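Local coordinates for thermostable carboxypeptidase 1 (Pyrococcus furiosus, PDB 1KA2), which removes amino acids one after another from the C-terminus of peptides with broad specificity, as a cobalt-dependent metallocarboxypeptidase of the M32 family, at residues H200-E205 against Y339-I344; G245-R250 against Q280-M285. One frame throughout, in Å; residues are numbered along the deposited sequence.

Contact 1. Residues H200-E205 against Y339-I344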
ATOM      1  N   HIS A 200      18.133   4.887 -34.979  1.00 47.36           N
ATOM      2  CA  HIS A 200      18.276   3.477 -35.306  1.00 45.35           C
ATOM      3  C   HIS A 200      16.900   2.890 -35.614  1.00 44.63           C
ATOM      4  O   HIS A 200      15.904   3.274 -34.998  1.00 44.08           O
ATOM      5  CB  HIS A 200      18.905   2.727 -34.130  1.00 46.19           C
ATOM      6  CG  HIS A 200      19.451   1.383 -34.495  1.00 45.67           C
ATOM      7  ND1 HIS A 200      20.725   1.208 -34.989  1.00 46.11           N
ATOM      8  CD2 HIS A 200      18.872   0.160 -34.504  1.00 44.93           C
ATOM      9  CE1 HIS A 200      20.907  -0.066 -35.290  1.00 46.28           C
ATOM     10  NE2 HIS A 200      19.797  -0.722 -35.007  1.00 45.68           N
ATOM     11  N   PRO A 201      16.824   1.949 -36.572  1.00 42.78           N
ATOM     12  CA  PRO A 201      15.525   1.354 -36.909  1.00 42.31           C
ATOM     13  C   PRO A 201      14.862   0.602 -35.748  1.00 41.50           C
ATOM     14  O   PRO A 201      13.637   0.477 -35.702  1.00 40.76           O
ATOM     15  CB  PRO A 201      15.855   0.451 -38.107  1.00 42.22           C
ATOM     16  CG  PRO A 201      17.297   0.090 -37.888  1.00 42.54           C
ATOM     17  CD  PRO A 201      17.893   1.404 -37.430  1.00 43.35           C
ATOM     18  N   LEU A 202      15.672   0.120 -34.810  1.00 41.32           N
ATOM     19  CA  LEU A 202      15.163  -0.603 -33.651  1.00 42.84           C
ATOM     20  C   LEU A 202      14.229   0.267 -32.791  1.00 44.50           C
ATOM     21  O   LEU A 202      13.457  -0.248 -31.981  1.00 44.77           O
ATOM     22  CB  LEU A 202      16.327  -1.135 -32.809  1.00 39.57           C
ATOM     23  CG  LEU A 202      16.958  -2.433 -33.327  1.00 38.00           C
ATOM     24  CD1 LEU A 202      18.206  -2.790 -32.518  1.00 34.41           C
ATOM     25  CD2 LEU A 202      15.919  -3.553 -33.247  1.00 37.16           C
ATOM     26  N   GLU A 203      14.297   1.582 -32.986  1.00 45.18           N
ATOM     27  CA  GLU A 203      13.443   2.510 -32.252  1.00 45.81           C
ATOM     28  C   GLU A 203      11.989   2.351 -32.678  1.00 45.98           C
ATOM     29  O   GLU A 203      11.076   2.665 -31.911  1.00 46.45           O
ATOM     30  CB  GLU A 203      13.845   3.960 -32.516  1.00 44.67           C
ATOM     31  CG  GLU A 203      15.251   4.328 -32.125  1.00 46.65           C
ATOM     32  CD  GLU A 203      15.454   5.829 -32.107  1.00 48.83           C
ATOM     33  OE1 GLU A 203      16.609   6.266 -31.926  1.00 52.17           O
ATOM     34  OE2 GLU A 203      14.457   6.573 -32.261  1.00 48.82           O
ATOM     35  N   LYS A 204      11.776   1.872 -33.898  1.00 45.28           N
ATOM     36  CA  LYS A 204      10.421   1.714 -34.418  1.00 45.58           C
ATOM     37  C   LYS A 204       9.831   0.331 -34.201  1.00 44.60           C
ATOM     38  O   LYS A 204       8.618   0.141 -34.285  1.00 44.78           O
ATOM     39  CB  LYS A 204      10.394   2.070 -35.906  1.00 47.56           C
ATOM     40  CG  LYS A 204      10.705   3.545 -36.175  1.00 50.73           C
ATOM     41  CD  LYS A 204      10.744   3.878 -37.666  1.00 52.80           C
ATOM     42  CE  LYS A 204      11.046   5.361 -37.872  1.00 52.87           C
ATOM     43  NZ  LYS A 204      11.206   5.718 -39.305  1.00 55.20           N
ATOM     44  N   GLU A 205      10.682  -0.636 -33.904  1.00 43.76           N
ATOM     45  CA  GLU A 205      10.200  -1.984 -33.683  1.00 43.50           C
ATOM     46  C   GLU A 205       9.225  -2.043 -32.501  1.00 43.93           C
ATOM     47  O   GLU A 205       9.558  -1.649 -31.384  1.00 45.18           O
ATOM     48  CB  GLU A 205      11.383  -2.928 -33.456  1.00 42.01           C
ATOM     49  CG  GLU A 205      12.370  -3.017 -34.635  1.00 41.38           C
ATOM     50  CD  GLU A 205      11.740  -3.535 -35.931  1.00 42.77           C
ATOM     51  OE1 GLU A 205      10.581  -3.991 -35.906  1.00 40.88           O
ATOM     52  OE2 GLU A 205      12.415  -3.492 -36.988  1.00 44.74           O
ATOM     53  N   TYR A 339      24.096  -2.588 -29.852  1.00 42.64           N
ATOM     54  CA  TYR A 339      25.042  -1.681 -29.225  1.00 42.89           C
ATOM     55  C   TYR A 339      24.837  -0.249 -29.721  1.00 42.84           C
ATOM     56  O   TYR A 339      24.575   0.646 -28.921  1.00 45.02           O
ATOM     57  CB  TYR A 339      26.489  -2.089 -29.505  1.00 42.17           C
ATOM     58  CG  TYR A 339      27.461  -1.175 -28.806  1.00 41.47           C
ATOM     59  CD1 TYR A 339      27.696  -1.296 -27.438  1.00 42.49           C
ATOM     60  CD2 TYR A 339      28.081  -0.128 -29.489  1.00 42.59           C
ATOM     61  CE1 TYR A 339      28.523  -0.394 -26.763  1.00 44.61           C
ATOM     62  CE2 TYR A 339      28.906   0.782 -28.825  1.00 43.61           C
ATOM     63  CZ  TYR A 339      29.123   0.646 -27.466  1.00 44.37           C
ATOM     64  OH  TYR A 339      29.928   1.549 -26.803  1.00 48.10           O
ATOM     65  N   LEU A 340      24.960  -0.031 -31.031  1.00 41.09           N
ATOM     66  CA  LEU A 340      24.792   1.307 -31.602  1.00 40.29           C
ATOM     67  C   LEU A 340      23.452   1.921 -31.181  1.00 39.46           C
ATOM     68  O   LEU A 340      23.352   3.116 -30.914  1.00 38.26           O
ATOM     69  CB  LEU A 340      24.895   1.249 -33.136  1.00 39.98           C
ATOM     70  CG  LEU A 340      26.249   0.798 -33.720  1.00 43.41           C
ATOM     71  CD1 LEU A 340      26.131   0.634 -35.231  1.00 42.09           C
ATOM     72  CD2 LEU A 340      27.344   1.815 -33.379  1.00 40.75           C
ATOM     73  N   TYR A 341      22.426   1.082 -31.122  1.00 39.13           N
ATOM     74  CA  TYR A 341      21.088   1.497 -30.721  1.00 38.00           C
ATOM     75  C   TYR A 341      21.131   2.051 -29.292  1.00 37.54           C
ATOM     76  O   TYR A 341      20.648   3.155 -29.031  1.00 38.57           O
ATOM     77  CB  TYR A 341      20.164   0.279 -30.827  1.00 37.61           C
ATOM     78  CG  TYR A 341      18.782   0.424 -30.248  1.00 36.76           C
ATOM     79  CD1 TYR A 341      17.994   1.544 -30.523  1.00 36.68           C
ATOM     80  CD2 TYR A 341      18.237  -0.593 -29.464  1.00 36.41           C
ATOM     81  CE1 TYR A 341      16.697   1.645 -30.031  1.00 35.05           C
ATOM     82  CE2 TYR A 341      16.943  -0.507 -28.967  1.00 37.16           C
ATOM     83  CZ  TYR A 341      16.175   0.614 -29.254  1.00 37.31           C
ATOM     84  OH  TYR A 341      14.886   0.684 -28.772  1.00 34.29           O
ATOM     85  N   PHE A 342      21.744   1.297 -28.380  1.00 35.09           N
ATOM     86  CA  PHE A 342      21.855   1.699 -26.976  1.00 36.17           C
ATOM     87  C   PHE A 342      22.737   2.924 -26.740  1.00 36.79           C
ATOM     88  O   PHE A 342      22.720   3.497 -25.655  1.00 38.08           O
ATOM     89  CB  PHE A 342      22.429   0.546 -26.140  1.00 34.19           C
ATOM     90  CG  PHE A 342      21.404  -0.446 -25.655  1.00 33.01           C
ATOM     91  CD1 PHE A 342      20.231  -0.672 -26.363  1.00 31.29           C
ATOM     92  CD2 PHE A 342      21.643  -1.192 -24.502  1.00 32.50           C
ATOM     93  CE1 PHE A 342      19.317  -1.624 -25.933  1.00 33.52           C
ATOM     94  CE2 PHE A 342      20.736  -2.146 -24.065  1.00 30.92           C
ATOM     95  CZ  PHE A 342      19.569  -2.361 -24.783  1.00 32.36           C
ATOM     96  N   ASN A 343      23.509   3.324 -27.744  1.00 37.07           N
ATOM     97  CA  ASN A 343      24.420   4.449 -27.580  1.00 35.22           C
ATOM     98  C   ASN A 343      24.264   5.576 -28.576  1.00 36.30           C
ATOM     99  O   ASN A 343      25.172   6.381 -28.748  1.00 37.24           O
ATOM    100  CB  ASN A 343      25.855   3.941 -27.620  1.00 34.86           C
ATOM    101  CG  ASN A 343      26.228   3.165 -26.380  1.00 32.92           C
ATOM    102  OD1 ASN A 343      26.812   3.712 -25.457  1.00 31.81           O
ATOM    103  ND2 ASN A 343      25.875   1.886 -26.346  1.00 34.03           N
ATOM    104  N   ILE A 344      23.118   5.638 -29.237  1.00 37.69           N
ATOM    105  CA  ILE A 344      22.879   6.699 -30.191  1.00 38.13           C
ATOM    106  C   ILE A 344      23.183   8.046 -29.539  1.00 40.24           C
ATOM    107  O   ILE A 344      23.119   8.195 -28.313  1.00 38.70           O
ATOM    108  CB  ILE A 344      21.420   6.662 -30.677  1.00 38.88           C
ATOM    109  CG1 ILE A 344      21.254   5.512 -31.670  1.00 40.16           C
ATOM    110  CG2 ILE A 344      21.033   7.988 -31.307  1.00 38.83           C
ATOM    111  CD1 ILE A 344      19.881   5.412 -32.262  1.00 42.46           C
TER
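Tyr341 lies against His200, Leu202 and Glu203, and its side chain carries most of this contact. Its CB points toward residues 200-205 and sits over one face of the His200 imidazole, 4.0 Å from the ring centroid, in a CH-pi contact. The opposite face of that imidazole is covered by CD of Pro201. CG of Tyr341 is anti to the backbone N (chi1 170°). The phenol ring takes Leu202 CB over the centre of one face. In this second CH-pi contact CB lies almost on the ring normal, 2° off it and 3.7 Å from the Tyr341 centroid. On one flank CD2 of Tyr341 meets CD1 of Leu202 at 3.8 Å. On the other flank CD1 touches His200 CB, and CE1 has Glu203 CG at the ring edge, 3.7 Å away. At the tip, the Tyr341 OH passes Leu202 O at 3.6 Å without bonding to it. The hydroxyl is hydrogen-bonded to Asp259 OD1 and accepts from the backbone N of Arg261, which hold it in place. Ile344 adds a smaller patch. Its CD1 reaches His200 CB at 3.4 Å and meets Glu203 tip to tip, while the Glu203 carboxylate forms a salt bridge with Arg346. No hydrogen bond joins the two segments; they meet by van der Waals and CH-pi packing. The contact packs the loop between helices 169-192 and 209-223, with its 3-10 segment 201-203, on helix 335-342 and on Ile344 that follows it.

Contact 2. Residues G245-R250 against Q280-M285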
ATOM      1  N   GLY A 245      11.452  -0.173   3.379  1.00 33.13           N
ATOM      2  CA  GLY A 245      12.400  -0.578   4.401  1.00 33.28           C
ATOM      3  C   GLY A 245      13.647  -1.166   3.758  1.00 33.11           C
ATOM      4  O   GLY A 245      13.741  -1.253   2.525  1.00 32.91           O
ATOM      5  N   ILE A 246      14.610  -1.563   4.585  1.00 32.60           N
ATOM      6  CA  ILE A 246      15.847  -2.161   4.082  1.00 31.30           C
ATOM      7  C   ILE A 246      15.546  -3.523   3.452  1.00 30.63           C
ATOM      8  O   ILE A 246      16.224  -3.962   2.531  1.00 32.11           O
ATOM      9  CB  ILE A 246      16.872  -2.353   5.231  1.00 31.69           C
ATOM     10  CG1 ILE A 246      17.306  -0.987   5.770  1.00 32.99           C
ATOM     11  CG2 ILE A 246      18.075  -3.150   4.738  1.00 34.07           C
ATOM     12  CD1 ILE A 246      18.270  -1.065   6.955  1.00 35.62           C
ATOM     13  N   ARG A 247      14.512  -4.186   3.951  1.00 30.94           N
ATOM     14  CA  ARG A 247      14.131  -5.497   3.450  1.00 29.92           C
ATOM     15  C   ARG A 247      12.883  -5.422   2.587  1.00 31.44           C
ATOM     16  O   ARG A 247      12.195  -6.431   2.407  1.00 33.29           O
ATOM     17  CB  ARG A 247      13.879  -6.453   4.621  1.00 31.82           C
ATOM     18  CG  ARG A 247      15.091  -6.667   5.533  1.00 34.11           C
ATOM     19  CD  ARG A 247      14.743  -7.566   6.731  1.00 37.02           C
ATOM     20  NE  ARG A 247      15.850  -7.713   7.678  1.00 37.55           N
ATOM     21  CZ  ARG A 247      15.767  -8.392   8.821  1.00 36.00           C
ATOM     22  NH1 ARG A 247      14.633  -8.983   9.156  1.00 36.89           N
ATOM     23  NH2 ARG A 247      16.813  -8.484   9.627  1.00 34.08           N
ATOM     24  N   ASP A 248      12.577  -4.236   2.066  1.00 26.72           N
ATOM     25  CA  ASP A 248      11.403  -4.070   1.215  1.00 29.12           C
ATOM     26  C   ASP A 248      11.616  -2.860   0.315  1.00 26.08           C
ATOM     27  O   ASP A 248      11.254  -1.750   0.684  1.00 25.34           O
ATOM     28  CB  ASP A 248      10.142  -3.866   2.073  1.00 26.64           C
ATOM     29  CG  ASP A 248       8.860  -3.975   1.268  1.00 28.93           C
ATOM     30  OD1 ASP A 248       8.936  -4.060   0.027  1.00 28.29           O
ATOM     31  OD2 ASP A 248       7.762  -3.977   1.874  1.00 30.02           O
ATOM     32  N   VAL A 249      12.202  -3.076  -0.858  1.00 25.90           N
ATOM     33  CA  VAL A 249      12.471  -1.986  -1.793  1.00 25.90           C
ATOM     34  C   VAL A 249      11.823  -2.326  -3.123  1.00 25.98           C
ATOM     35  O   VAL A 249      11.988  -3.433  -3.640  1.00 27.65           O
ATOM     36  CB  VAL A 249      13.994  -1.775  -1.976  1.00 29.73           C
ATOM     37  CG1 VAL A 249      14.261  -0.585  -2.902  1.00 29.22           C
ATOM     38  CG2 VAL A 249      14.640  -1.551  -0.620  1.00 28.06           C
ATOM     39  N   ARG A 250      11.093  -1.369  -3.684  1.00 25.07           N
ATOM     40  CA  ARG A 250      10.367  -1.607  -4.914  1.00 25.70           C
ATOM     41  C   ARG A 250      10.645  -0.628  -6.047  1.00 26.50           C
ATOM     42  O   ARG A 250      10.843   0.567  -5.822  1.00 27.46           O
ATOM     43  CB  ARG A 250       8.876  -1.612  -4.591  1.00 26.49           C
ATOM     44  CG  ARG A 250       8.556  -2.489  -3.387  1.00 29.57           C
ATOM     45  CD  ARG A 250       7.063  -2.636  -3.121  1.00 28.37           C
ATOM     46  NE  ARG A 250       6.831  -3.310  -1.849  1.00 26.03           N
ATOM     47  CZ  ARG A 250       5.629  -3.526  -1.320  1.00 31.11           C
ATOM     48  NH1 ARG A 250       4.525  -3.118  -1.949  1.00 25.87           N
ATOM     49  NH2 ARG A 250       5.533  -4.158  -0.156  1.00 29.75           N
ATOM     50  N   GLN A 280      21.800  -1.449   2.493  1.00 35.31           N
ATOM     51  CA  GLN A 280      21.946  -0.556   3.622  1.00 35.21           C
ATOM     52  C   GLN A 280      22.349  -1.408   4.825  1.00 35.04           C
ATOM     53  O   GLN A 280      22.196  -2.624   4.803  1.00 34.37           O
ATOM     54  CB  GLN A 280      20.618   0.155   3.869  1.00 36.26           C
ATOM     55  CG  GLN A 280      20.761   1.532   4.447  1.00 38.99           C
ATOM     56  CD  GLN A 280      21.516   2.490   3.541  1.00 38.02           C
ATOM     57  OE1 GLN A 280      21.975   3.524   3.992  1.00 39.06           O
ATOM     58  NE2 GLN A 280      21.632   2.157   2.261  1.00 37.56           N
ATOM     59  N   ASP A 281      22.877  -0.776   5.864  1.00 34.59           N
ATOM     60  CA  ASP A 281      23.313  -1.493   7.060  1.00 34.06           C
ATOM     61  C   ASP A 281      22.129  -1.701   8.005  1.00 35.27           C
ATOM     62  O   ASP A 281      21.603  -0.735   8.553  1.00 35.78           O
ATOM     63  CB  ASP A 281      24.404  -0.680   7.759  1.00 34.67           C
ATOM     64  CG  ASP A 281      25.161  -1.479   8.797  1.00 35.19           C
ATOM     65  OD1 ASP A 281      24.512  -2.187   9.590  1.00 36.62           O
ATOM     66  OD2 ASP A 281      26.411  -1.381   8.829  1.00 35.74           O
ATOM     67  N   GLU A 282      21.722  -2.952   8.214  1.00 35.42           N
ATOM     68  CA  GLU A 282      20.574  -3.235   9.082  1.00 37.35           C
ATOM     69  C   GLU A 282      20.708  -2.825  10.549  1.00 37.45           C
ATOM     70  O   GLU A 282      19.725  -2.836  11.287  1.00 37.08           O
ATOM     71  CB  GLU A 282      20.192  -4.714   9.004  1.00 37.96           C
ATOM     72  CG  GLU A 282      19.818  -5.180   7.603  1.00 40.16           C
ATOM     73  CD  GLU A 282      19.128  -6.531   7.607  1.00 41.36           C
ATOM     74  OE1 GLU A 282      19.388  -7.340   8.521  1.00 41.81           O
ATOM     75  OE2 GLU A 282      18.324  -6.786   6.692  1.00 41.15           O
ATOM     76  N   ARG A 283      21.906  -2.469  10.990  1.00 36.30           N
ATOM     77  CA  ARG A 283      22.044  -2.031  12.369  1.00 38.11           C
ATOM     78  C   ARG A 283      21.466  -0.616  12.491  1.00 38.02           C
ATOM     79  O   ARG A 283      21.291  -0.111  13.595  1.00 38.60           O
ATOM     80  CB  ARG A 283      23.513  -2.032  12.790  1.00 40.46           C
ATOM     81  CG  ARG A 283      24.165  -3.402  12.724  1.00 41.76           C
ATOM     82  CD  ARG A 283      25.660  -3.309  12.964  1.00 44.20           C
ATOM     83  NE  ARG A 283      26.315  -2.531  11.923  1.00 45.03           N
ATOM     84  CZ  ARG A 283      27.567  -2.097  11.993  1.00 43.98           C
ATOM     85  NH1 ARG A 283      28.302  -2.370  13.060  1.00 46.20           N
ATOM     86  NH2 ARG A 283      28.078  -1.382  11.006  1.00 42.13           N
ATOM     87  N   PHE A 284      21.172   0.010  11.347  1.00 38.62           N
ATOM     88  CA  PHE A 284      20.618   1.371  11.292  1.00 37.86           C
ATOM     89  C   PHE A 284      19.097   1.380  11.037  1.00 39.57           C
ATOM     90  O   PHE A 284      18.478   2.447  10.900  1.00 39.71           O
ATOM     91  CB  PHE A 284      21.307   2.192  10.180  1.00 36.16           C
ATOM     92  CG  PHE A 284      22.822   2.219  10.266  1.00 36.63           C
ATOM     93  CD1 PHE A 284      23.487   1.858  11.439  1.00 33.93           C
ATOM     94  CD2 PHE A 284      23.582   2.622   9.167  1.00 35.53           C
ATOM     95  CE1 PHE A 284      24.879   1.897  11.513  1.00 36.09           C
ATOM     96  CE2 PHE A 284      24.983   2.666   9.233  1.00 36.31           C
ATOM     97  CZ  PHE A 284      25.631   2.304  10.404  1.00 35.59           C
ATOM     98  N   MET A 285      18.497   0.192  10.971  1.00 36.78           N
ATOM     99  CA  MET A 285      17.064   0.059  10.717  1.00 36.26           C
ATOM    100  C   MET A 285      16.240   0.925  11.676  1.00 35.89           C
ATOM    101  O   MET A 285      16.479   0.927  12.885  1.00 34.23           O
ATOM    102  CB  MET A 285      16.670  -1.419  10.850  1.00 36.04           C
ATOM    103  CG  MET A 285      15.404  -1.818  10.126  1.00 36.80           C
ATOM    104  SD  MET A 285      15.009  -3.567  10.372  1.00 39.29           S
ATOM    105  CE  MET A 285      16.056  -4.333   9.133  1.00 36.04           C
TER
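Arg247 and Glu282 form the polar part of this contact. Arg247 presents the NE side of its guanidinium, with the chain extended from CG to NE. NH2 of Arg247 donates to Glu282 OE1 at 3.0 Å in a nearly straight bond (168°). OE1 lies close to the guanidinium plane, yet NH2 meets it from above the carboxylate plane. The two planes are 37° apart. NE of Arg247 is paired with Glu282 OE2, whose exact place is less sure. As modelled, the same OE2 also forms a salt bridge with Arg230. An alanine in place of Arg247 would probably leave the Glu282 carboxylate held mainly by Arg230 and freer to turn.

Residues 245-248 form a type I beta turn. It is the hairpin connection between the antiparallel strands 241-243 and 248-253, and it leads into the DXRXT motif of M32 peptidases. There, Arg250 grips Asp248 side-on with NE and NH2. The backbone N atoms of Ile246 and Arg247 donate hydrogen bonds to the carboxylate of Glu45 of the second subunit, so the turn also lies at the dimer interface.

The van der Waals packing centres on Ile246. Its CD1 reaches Asp281 O at 3.7 Å, Glu282 CA at 3.8 Å and Met285 CB at 4.2 Å. CG1 of Ile246 rests on Gln280 CB, and CG2 on Glu282 CG.

A methyl-over-guanidinium contact stands apart. Met285 bends at chi3 (-83°), and its CE lies over one face of the Arg247 guanidinium, 3.7 Å from NE.

In the fold
Contact 1 and contact 2 do not touch. Their centres are 37 Å apart and their nearest atoms about 21 Å. Both segments of contact 2 fall within the 133 residues that separate the segments of contact 1. The HEXXH helix 261-278 lies in sequence between the two segments of contact 2. It carries metal ligands His269 and His273; Glu299, on helix 295-309, completes the protein ligands of the magnesium seen here. Contact 2 is the closer to the metal site, though not part of it: the side chains of Gln280 and His273 are about 11 Å apart. Contact 1 lies far from the metal site and the motifs. Contact 2 also reaches the second subunit, whereas no other chain touches the segments of contact 1.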